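Local atomic coordinates of kallistatin (Homo sapiens, PDB entry 6F4V), a protein that inhibits the serine protease tissue kallikrein by forming a stable equimolar complex with it, releasing a small C-terminal fragment upon cleavage at its reactive site. Residues G88-V93 against Y166-A171; L172-F177 against D223-A228; S316-T321 against A333-A338. All coordinates share one frame; numbering follows the deposited sequence.

Interaction 1: G88-V93 against Y166-A171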
loop_
_atom_site.group_PDB
_atom_site.type_symbol
_atom_site.label_atom_id
_atom_site.label_comp_id
_atom_site.label_asym_id
_atom_site.label_seq_id
_atom_site.Cartn_x
_atom_site.Cartn_y
_atom_site.Cartn_z
ATOM N N GLY A 88 -19.898 0.370 7.006
ATOM C CA GLY A 88 -19.397 1.700 6.599
ATOM C C GLY A 88 -17.954 1.655 6.111
ATOM O O GLY A 88 -17.174 2.662 6.297
ATOM N N LEU A 89 -17.606 0.495 5.506
ATOM C CA LEU A 89 -16.279 0.226 4.974
ATOM C C LEU A 89 -16.274 -0.712 3.766
ATOM O O LEU A 89 -16.692 -1.864 3.853
ATOM C CB LEU A 89 -15.400 -0.373 6.067
ATOM C CG LEU A 89 -13.880 -0.432 5.838
ATOM C CD1 LEU A 89 -13.113 0.042 7.071
ATOM C CD2 LEU A 89 -13.443 -1.825 5.418
ATOM N N GLU A 90 -15.776 -0.205 2.638
ATOM C CA GLU A 90 -15.575 -1.004 1.439
ATOM C C GLU A 90 -14.077 -1.279 1.318
ATOM O O GLU A 90 -13.264 -0.346 1.340
ATOM C CB GLU A 90 -16.085 -0.250 0.203
ATOM C CG GLU A 90 -15.953 -1.039 -1.103
ATOM C CD GLU A 90 -16.289 -0.232 -2.346
ATOM O OE1 GLU A 90 -16.835 0.874 -2.232
ATOM O OE2 GLU A 90 -16.043 -0.717 -3.473
ATOM N N THR A 91 -13.723 -2.559 1.284
ATOM C CA THR A 91 -12.403 -2.967 0.891
ATOM C C THR A 91 -12.565 -4.059 -0.159
ATOM O O THR A 91 -13.366 -5.004 0.015
ATOM C CB THR A 91 -11.569 -3.443 2.090
ATOM O OG1 THR A 91 -11.559 -2.420 3.085
ATOM C CG2 THR A 91 -10.153 -3.730 1.672
ATOM N N ARG A 92 -11.852 -3.896 -1.274
ATOM C CA ARG A 92 -11.802 -4.914 -2.310
ATOM C C ARG A 92 -10.373 -5.066 -2.731
ATOM O O ARG A 92 -9.695 -4.055 -2.991
ATOM C CB ARG A 92 -12.639 -4.545 -3.529
ATOM C CG ARG A 92 -14.129 -4.727 -3.308
ATOM C CD ARG A 92 -14.966 -4.313 -4.497
ATOM N NE ARG A 92 -14.750 -2.912 -4.858
ATOM C CZ ARG A 92 -13.959 -2.476 -5.846
ATOM N NH1 ARG A 92 -13.274 -3.309 -6.627
ATOM N NH2 ARG A 92 -13.843 -1.163 -6.053
ATOM N N VAL A 93 -9.935 -6.312 -2.787
ATOM C CA VAL A 93 -8.612 -6.668 -3.284
ATOM C C VAL A 93 -8.802 -7.785 -4.291
ATOM O O VAL A 93 -9.547 -8.727 -4.042
ATOM C CB VAL A 93 -7.674 -7.098 -2.176
ATOM C CG1 VAL A 93 -6.300 -7.437 -2.757
ATOM C CG2 VAL A 93 -7.546 -6.002 -1.124
ATOM N N TYR A 166 -4.936 -5.146 -7.333
ATOM C CA TYR A 166 -5.436 -3.822 -6.944
ATOM C C TYR A 166 -6.066 -3.930 -5.563
ATOM O O TYR A 166 -6.469 -5.032 -5.117
ATOM C CB TYR A 166 -6.452 -3.292 -7.980
ATOM C CG TYR A 166 -7.686 -4.148 -7.981
ATOM C CD1 TYR A 166 -8.735 -3.901 -7.074
ATOM C CD2 TYR A 166 -7.787 -5.248 -8.835
ATOM C CE1 TYR A 166 -9.855 -4.726 -7.035
ATOM C CE2 TYR A 166 -8.898 -6.058 -8.810
ATOM C CZ TYR A 166 -9.933 -5.792 -7.925
ATOM O OH TYR A 166 -11.028 -6.633 -7.894
ATOM N N ILE A 167 -6.157 -2.781 -4.912
ATOM C CA ILE A 167 -6.849 -2.620 -3.666
ATOM C C ILE A 167 -7.623 -1.320 -3.777
ATOM O O ILE A 167 -7.126 -0.325 -4.288
ATOM C CB ILE A 167 -5.888 -2.640 -2.446
ATOM C CG1 ILE A 167 -6.648 -2.391 -1.134
ATOM C CG2 ILE A 167 -4.744 -1.637 -2.604
ATOM C CD1 ILE A 167 -5.854 -2.697 0.129
ATOM N N TYR A 168 -8.862 -1.378 -3.311
ATOM C CA TYR A 168 -9.742 -0.240 -3.230
ATOM C C TYR A 168 -10.308 -0.200 -1.815
ATOM O O TYR A 168 -10.797 -1.221 -1.317
ATOM C CB TYR A 168 -10.864 -0.320 -4.250
ATOM C CG TYR A 168 -11.721 0.926 -4.164
ATOM C CD1 TYR A 168 -11.294 2.123 -4.717
ATOM C CD2 TYR A 168 -12.920 0.928 -3.454
ATOM C CE1 TYR A 168 -12.051 3.286 -4.598
ATOM C CE2 TYR A 168 -13.690 2.094 -3.326
ATOM C CZ TYR A 168 -13.258 3.262 -3.908
ATOM O OH TYR A 168 -13.987 4.440 -3.803
ATOM N N PHE A 169 -10.234 0.971 -1.192
ATOM C CA PHE A 169 -10.594 1.183 0.194
ATOM C C PHE A 169 -11.393 2.460 0.303
ATOM O O PHE A 169 -10.911 3.533 -0.047
ATOM C CB PHE A 169 -9.305 1.321 1.020
ATOM C CG PHE A 169 -9.520 1.652 2.466
ATOM C CD1 PHE A 169 -9.764 0.655 3.376
ATOM C CD2 PHE A 169 -9.428 2.946 2.923
ATOM C CE1 PHE A 169 -9.930 0.931 4.726
ATOM C CE2 PHE A 169 -9.577 3.241 4.288
ATOM C CZ PHE A 169 -9.827 2.222 5.181
ATOM N N LYS A 170 -12.606 2.362 0.838
ATOM C CA LYS A 170 -13.404 3.563 1.088
ATOM C C LYS A 170 -14.119 3.344 2.400
ATOM O O LYS A 170 -14.836 2.338 2.578
ATOM C CB LYS A 170 -14.399 3.825 -0.069
ATOM C CG LYS A 170 -15.168 5.147 0.122
ATOM C CD LYS A 170 -15.883 5.639 -1.148
ATOM C CE LYS A 170 -16.943 4.723 -1.691
ATOM N NZ LYS A 170 -17.463 5.251 -3.016
ATOM N N ALA A 171 -13.899 4.259 3.323
ATOM C CA ALA A 171 -14.327 4.060 4.693
ATOM C C ALA A 171 -14.741 5.355 5.327
ATOM O O ALA A 171 -14.047 6.350 5.255
ATOM C CB ALA A 171 -13.184 3.446 5.507
HETATM O O HOH W 1 -13.178 -6.182 -6.693
#
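The guanidinium of R92 lies over the start of the Y168 side chain: Y168 CB sits on one of its faces, and R92 NH2 comes 3.5 Å from Y168 CD2. The guanidinium and ring planes are 23° apart. At the guanidinium's edge, in plane, come the carboxylate of E90 and a water. That water accepts from R92 NH1 at 2.9 Å and also meets Y166 OH at the rim of the Y166 ring. A bend at chi3 (-59°) puts R92 NE where it donates almost straight to E90 OE2, 2.9 Å away, using that oxygen's anti lone pair. The E90 carboxylate crosses the CD2-CE2 side of the Y168 ring at a slant, with OE1 3.5 Å from Y168 CE2. R145 and E143 provide further salt-bridge partners for E90 and R92 respectively, while Y168 OH bonds E330. K170 NZ stays 4.5 Å from E90 OE1, too far for a salt bridge.

Beneath these groups the strands run antiparallel, and the E90-K170 and R92-Y168 pairs each exchange two backbone hydrogen bonds. The other face is mostly apolar: V93 CG2 packs 3.7 Å from I167 CG1, side by side, and L89 CD1 reaches A171 CB at 3.7 Å, with T91 and F169 between these pairs.

Two neighbours in the large central serpin sheet are therefore joined by their backbones and by two unlike faces. On the polar one, opposite charges meet in a network beside a buried tyrosine, which probably keeps both R92 and E90 ionised and limits the guanidinium's freedom to turn.

Interaction 2: L172-F177 against D223-A228. With NA (sodium ion), chain J.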
loop_
_atom_site.group_PDB
_atom_site.type_symbol
_atom_site.label_atom_id
_atom_site.label_comp_id
_atom_site.label_asym_id
_atom_site.label_seq_id
_atom_site.Cartn_x
_atom_site.Cartn_y
_atom_site.Cartn_z
ATOM N N LEU A 172 -15.864 5.312 6.018
ATOM C CA LEU A 172 -16.352 6.450 6.778
ATOM C C LEU A 172 -15.626 6.605 8.125
ATOM O O LEU A 172 -15.352 5.604 8.805
ATOM C CB LEU A 172 -17.837 6.258 7.082
ATOM C CG LEU A 172 -18.804 6.277 5.906
ATOM C CD1 LEU A 172 -20.147 5.727 6.386
ATOM C CD2 LEU A 172 -18.947 7.670 5.323
ATOM N N TRP A 173 -15.391 7.846 8.545
ATOM C CA TRP A 173 -14.894 8.111 9.900
ATOM C C TRP A 173 -15.923 7.674 10.936
ATOM O O TRP A 173 -17.108 7.932 10.745
ATOM C CB TRP A 173 -14.679 9.610 10.126
ATOM C CG TRP A 173 -13.724 10.281 9.243
ATOM C CD1 TRP A 173 -13.965 11.338 8.453
ATOM C CD2 TRP A 173 -12.337 9.963 9.090
ATOM N NE1 TRP A 173 -12.816 11.728 7.813
ATOM C CE2 TRP A 173 -11.803 10.879 8.169
ATOM C CE3 TRP A 173 -11.488 8.998 9.662
ATOM C CZ2 TRP A 173 -10.442 10.857 7.790
ATOM C CZ3 TRP A 173 -10.137 8.983 9.280
ATOM C CH2 TRP A 173 -9.645 9.894 8.354
ATOM N N GLU A 174 -15.508 7.062 12.048
ATOM C CA GLU A 174 -16.420 6.988 13.198
ATOM C C GLU A 174 -16.799 8.399 13.685
ATOM O O GLU A 174 -17.927 8.609 14.127
ATOM C CB GLU A 174 -15.824 6.224 14.382
ATOM C CG GLU A 174 -15.789 4.723 14.177
ATOM C CD GLU A 174 -17.116 4.024 14.415
ATOM O OE1 GLU A 174 -17.125 2.772 14.429
ATOM O OE2 GLU A 174 -18.149 4.708 14.574
ATOM N N LYS A 175 -15.843 9.330 13.617
ATOM C CA LYS A 175 -16.013 10.702 14.117
ATOM C C LYS A 175 -15.759 11.716 12.971
ATOM O O LYS A 175 -14.652 12.268 12.834
ATOM C CB LYS A 175 -15.051 10.938 15.279
ATOM C CG LYS A 175 -15.340 10.101 16.527
ATOM C CD LYS A 175 -14.107 9.982 17.408
ATOM C CE LYS A 175 -14.276 8.917 18.493
ATOM N NZ LYS A 175 -15.012 9.479 19.640
ATOM N N PRO A 176 -16.772 11.925 12.131
ATOM C CA PRO A 176 -16.581 12.787 10.977
ATOM C C PRO A 176 -16.546 14.270 11.306
ATOM O O PRO A 176 -16.886 14.685 12.435
ATOM C CB PRO A 176 -17.798 12.483 10.098
ATOM C CG PRO A 176 -18.867 12.044 11.043
ATOM C CD PRO A 176 -18.141 11.365 12.189
ATOM N N PHE A 177 -16.126 15.043 10.310
ATOM C CA PHE A 177 -16.030 16.486 10.395
ATOM C C PHE A 177 -17.300 17.076 9.761
ATOM O O PHE A 177 -17.947 16.437 8.919
ATOM C CB PHE A 177 -14.811 17.005 9.632
ATOM C CG PHE A 177 -13.496 16.452 10.117
ATOM C CD1 PHE A 177 -13.065 15.176 9.732
ATOM C CD2 PHE A 177 -12.666 17.210 10.931
ATOM C CE1 PHE A 177 -11.849 14.676 10.181
ATOM C CE2 PHE A 177 -11.457 16.707 11.379
ATOM C CZ PHE A 177 -11.047 15.444 10.998
ATOM N N ASP A 223 -10.576 6.055 14.048
ATOM C CA ASP A 223 -11.234 4.822 13.668
ATOM C C ASP A 223 -12.140 5.091 12.492
ATOM O O ASP A 223 -12.743 6.164 12.388
ATOM C CB ASP A 223 -12.022 4.233 14.854
ATOM C CG ASP A 223 -11.086 3.683 15.955
ATOM O OD1 ASP A 223 -10.084 3.022 15.621
ATOM O OD2 ASP A 223 -11.245 4.015 17.132
ATOM N N TYR A 224 -12.235 4.096 11.624
ATOM C CA TYR A 224 -13.250 4.039 10.587
ATOM C C TYR A 224 -14.415 3.174 11.053
ATOM O O TYR A 224 -14.283 2.371 11.986
ATOM C CB TYR A 224 -12.683 3.453 9.321
ATOM C CG TYR A 224 -11.569 4.259 8.690
ATOM C CD1 TYR A 224 -11.832 5.498 8.096
ATOM C CD2 TYR A 224 -10.255 3.816 8.722
ATOM C CE1 TYR A 224 -10.836 6.236 7.507
ATOM C CE2 TYR A 224 -9.232 4.568 8.157
ATOM C CZ TYR A 224 -9.521 5.750 7.524
ATOM O OH TYR A 224 -8.511 6.498 6.965
ATOM N N LYS A 225 -15.564 3.330 10.407
ATOM C CA LYS A 225 -16.679 2.402 10.592
ATOM C C LYS A 225 -16.320 1.128 9.851
ATOM O O LYS A 225 -16.213 1.141 8.621
ATOM C CB LYS A 225 -17.975 3.019 10.076
ATOM C CG LYS A 225 -18.375 4.196 10.936
ATOM C CD LYS A 225 -19.704 4.802 10.519
ATOM C CE LYS A 225 -19.962 6.071 11.302
ATOM N NZ LYS A 225 -21.285 6.644 10.939
ATOM N N GLY A 226 -16.124 0.049 10.588
ATOM C CA GLY A 226 -15.550 -1.202 10.070
ATOM C C GLY A 226 -14.180 -1.484 10.649
ATOM O O GLY A 226 -13.733 -0.804 11.547
ATOM N N ASP A 227 -13.509 -2.494 10.133
ATOM C CA ASP A 227 -12.332 -3.028 10.797
ATOM C C ASP A 227 -11.077 -2.358 10.241
ATOM O O ASP A 227 -10.214 -3.037 9.648
ATOM C CB ASP A 227 -12.275 -4.534 10.622
ATOM C CG ASP A 227 -13.442 -5.244 11.309
ATOM O OD1 ASP A 227 -13.943 -4.723 12.317
ATOM O OD2 ASP A 227 -13.822 -6.341 10.851
ATOM N N ALA A 228 -10.993 -1.049 10.399
ATOM C CA ALA A 228 -9.809 -0.308 9.962
ATOM C C ALA A 228 -9.598 0.900 10.816
ATOM O O ALA A 228 -10.537 1.468 11.357
ATOM C CB ALA A 228 -9.897 0.072 8.489
HETATM NA NA NA J . -14.109 0.663 13.381
HETATM O O HOH W 2 -16.533 0.207 13.442
HETATM O O HOH W 3 -14.730 1.826 15.270
HETATM O O HOH W 4 -13.081 8.612 13.558
HETATM O O HOH W 5 -11.795 0.789 13.762
#
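W173 and Y224 make the tight side of this contact. Their side chains run alongside each other in the same direction with ring planes 12° apart, yet offset so that only the neighbouring rims come together: W173 CZ3 comes 3.3 Å from Y224 CE1, while the centroids are 5.0 Å apart. Both polar ends are bonded beyond the pair, W173 NE1 to D325 O and Y224 OH to T329 OG1, and the ring of F169 meets that of Y224 edge-to-face. Two backbone bonds clamp the loops beside the rings, K225 N to L172 O at 2.8 Å and E174 N to D223 O at 2.9 Å.

The other side is wet. Y224 O, at 2.2 Å, and G226 O hold a sodium ion together with three waters. The E174 chain bends at chi2 (-79°), and its OE1 accepts from two of these waters, 2.8 Å from water 2 and 2.7 Å from water 3, without touching the metal. K225 packs its aliphatic part on E174, its NZ too distant from the carboxylate for a salt bridge.

An alanine in place of Y224 would probably leave the T329 hydroxyl without this partner, open a gap beside W173 and deprive F169 of its edge-to-face mate.

Sodium is thus held on the protein side by main-chain oxygens alone, and E174 probably steadies it from the second shell by orienting its waters and contributing negative charge.

Interaction 3: S316-T321 against A333-A338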
loop_
_atom_site.group_PDB
_atom_site.type_symbol
_atom_site.label_atom_id
_atom_site.label_comp_id
_atom_site.label_asym_id
_atom_site.label_seq_id
_atom_site.Cartn_x
_atom_site.Cartn_y
_atom_site.Cartn_z
ATOM N N SER A 316 7.753 -3.364 -13.744
ATOM C CA SER A 316 6.801 -3.505 -12.621
ATOM C C SER A 316 6.484 -2.139 -12.037
ATOM O O SER A 316 7.403 -1.396 -11.628
ATOM C CB SER A 316 7.363 -4.429 -11.514
ATOM O OG SER A 316 6.464 -4.557 -10.401
ATOM N N PHE A 317 5.191 -1.783 -12.030
ATOM C CA PHE A 317 4.753 -0.465 -11.571
ATOM C C PHE A 317 3.876 -0.572 -10.353
ATOM O O PHE A 317 3.217 -1.596 -10.135
ATOM C CB PHE A 317 4.006 0.267 -12.690
ATOM C CG PHE A 317 4.833 0.449 -13.923
ATOM C CD1 PHE A 317 5.860 1.412 -13.955
ATOM C CD2 PHE A 317 4.635 -0.359 -15.031
ATOM C CE1 PHE A 317 6.641 1.589 -15.099
ATOM C CE2 PHE A 317 5.433 -0.197 -16.172
ATOM C CZ PHE A 317 6.422 0.767 -16.200
ATOM N N HIS A 318 3.885 0.474 -9.548
ATOM C CA HIS A 318 2.943 0.612 -8.449
ATOM C C HIS A 318 2.436 2.054 -8.410
ATOM O O HIS A 318 3.234 2.981 -8.463
ATOM C CB HIS A 318 3.597 0.281 -7.100
ATOM C CG HIS A 318 2.630 0.329 -5.957
ATOM N ND1 HIS A 318 1.746 -0.693 -5.704
ATOM C CD2 HIS A 318 2.395 1.277 -5.023
ATOM C CE1 HIS A 318 0.999 -0.366 -4.659
ATOM N NE2 HIS A 318 1.368 0.833 -4.234
ATOM N N LYS A 319 1.122 2.247 -8.386
ATOM C CA LYS A 319 0.534 3.553 -8.193
ATOM C C LYS A 319 -0.496 3.498 -7.107
ATOM O O LYS A 319 -1.160 2.469 -6.910
ATOM C CB LYS A 319 -0.129 4.060 -9.467
ATOM C CG LYS A 319 0.836 4.207 -10.633
ATOM C CD LYS A 319 0.114 4.674 -11.898
ATOM C CE LYS A 319 0.149 6.179 -12.062
ATOM N NZ LYS A 319 -0.276 6.595 -13.440
ATOM N N ALA A 320 -0.633 4.607 -6.413
ATOM C CA ALA A 320 -1.561 4.690 -5.306
ATOM C C ALA A 320 -2.084 6.113 -5.115
ATOM O O ALA A 320 -1.368 7.083 -5.406
ATOM C CB ALA A 320 -0.914 4.205 -4.036
ATOM N N THR A 321 -3.292 6.222 -4.565
ATOM C CA THR A 321 -3.913 7.537 -4.296
ATOM C C THR A 321 -4.609 7.551 -2.955
ATOM O O THR A 321 -5.202 6.552 -2.549
ATOM C CB THR A 321 -4.998 7.939 -5.370
ATOM O OG1 THR A 321 -6.069 6.973 -5.342
ATOM C CG2 THR A 321 -4.438 7.929 -6.728
ATOM N N ALA A 333 -4.883 1.531 -4.845
ATOM C CA ALA A 333 -3.560 1.209 -5.360
ATOM C C ALA A 333 -3.615 0.016 -6.269
ATOM O O ALA A 333 -4.554 -0.785 -6.241
ATOM C CB ALA A 333 -2.569 0.971 -4.228
ATOM N N ALA A 334 -2.594 -0.101 -7.100
ATOM C CA ALA A 334 -2.422 -1.275 -7.912
ATOM C C ALA A 334 -0.961 -1.520 -8.227
ATOM O O ALA A 334 -0.156 -0.602 -8.194
ATOM C CB ALA A 334 -3.229 -1.121 -9.188
ATOM N N THR A 335 -0.650 -2.775 -8.538
ATOM C CA THR A 335 0.713 -3.214 -8.841
ATOM C C THR A 335 0.659 -4.067 -10.082
ATOM O O THR A 335 -0.212 -4.925 -10.199
ATOM C CB THR A 335 1.261 -4.087 -7.680
ATOM O OG1 THR A 335 1.226 -3.340 -6.470
ATOM C CG2 THR A 335 2.685 -4.557 -7.948
ATOM N N SER A 336 1.579 -3.819 -11.011
ATOM C CA SER A 336 1.760 -4.663 -12.180
ATOM C C SER A 336 3.131 -5.348 -12.149
ATOM O O SER A 336 4.088 -4.828 -11.551
ATOM C CB SER A 336 1.638 -3.840 -13.457
ATOM O OG SER A 336 2.743 -2.988 -13.624
ATOM N N PHE A 337 3.215 -6.487 -12.823
ATOM C CA PHE A 337 4.490 -7.161 -13.054
ATOM C C PHE A 337 4.450 -7.847 -14.411
ATOM O O PHE A 337 3.659 -8.759 -14.597
ATOM C CB PHE A 337 4.779 -8.192 -11.973
ATOM C CG PHE A 337 6.200 -8.655 -11.964
ATOM C CD1 PHE A 337 6.660 -9.635 -12.834
ATOM C CD2 PHE A 337 7.097 -8.066 -11.122
ATOM C CE1 PHE A 337 8.009 -10.009 -12.802
ATOM C CE2 PHE A 337 8.420 -8.447 -11.093
ATOM C CZ PHE A 337 8.877 -9.404 -11.936
ATOM N N ALA A 338 5.329 -7.425 -15.321
ATOM C CA ALA A 338 5.373 -7.930 -16.679
ATOM C C ALA A 338 6.538 -8.906 -16.822
ATOM O O ALA A 338 7.617 -8.710 -16.235
ATOM C CB ALA A 338 5.494 -6.773 -17.661
#
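H318 turns its imidazole over to T335 on the neighbouring strand: CG is anti to the backbone N (chi1 -176°), and ND1 and T335 OG1 share a 2.8 Å hydrogen bond, the hydroxyl lying near the ring plane. The other ring nitrogen, NE2, bonds S32 N, and T335 OG1 also bonds S35, so both polar ends of the pair have partners in and just before helix 33-44. H318 CE1 lies 3.8 Å from A333 CB, which packs in turn on A320 CB at 3.6 Å.

Along the backbones, K319 and A334 exchange two hydrogen bonds, and S336 N donates to F317 O at 2.9 Å. Beyond that the pairing turns irregular. F317 N finds S336 OG at 3.2 Å and only weakly the carbonyl S336 O; that carbonyl's stronger bond comes from S316 OG, 2.7 Å long. S316 OG bonds Y40 as well.

Strand 328-340 fills the middle of the large sheet, the place taken in serpins by the reactive-site loop once cleaved, consistent with a relaxed, cleaved form. T335 packs on I36 and A39 of helix 33-44, and the histidine-threonine bond, in the region known in serpins as the shutter, gives the buried H318 ND1 and T335 OG1 a partner in each other.

Overall arrangement
Along the chain the contacts follow in series. Interactions 1 and 3 belong to the same large sheet, where strands 89-100, 159-172, 328-340 and 312-324 lie in that order; their centres are about 16 Å apart, and I167 N probably bonds A333 O where the middle two strands meet. Interaction 2 begins where strand 159-172 runs out, about 13 Å from interaction 1 between centres: A171 packs on Y224, and L89 on A228 and K225, tying the sheet to the loop that leads into strand 228-235 of the second sheet. Interactions 2 and 3 do not touch, their centres about 27 Å apart. Strand 159-172 thus links the sodium-binding loop 223-228 to the strand that fills the sheet's middle.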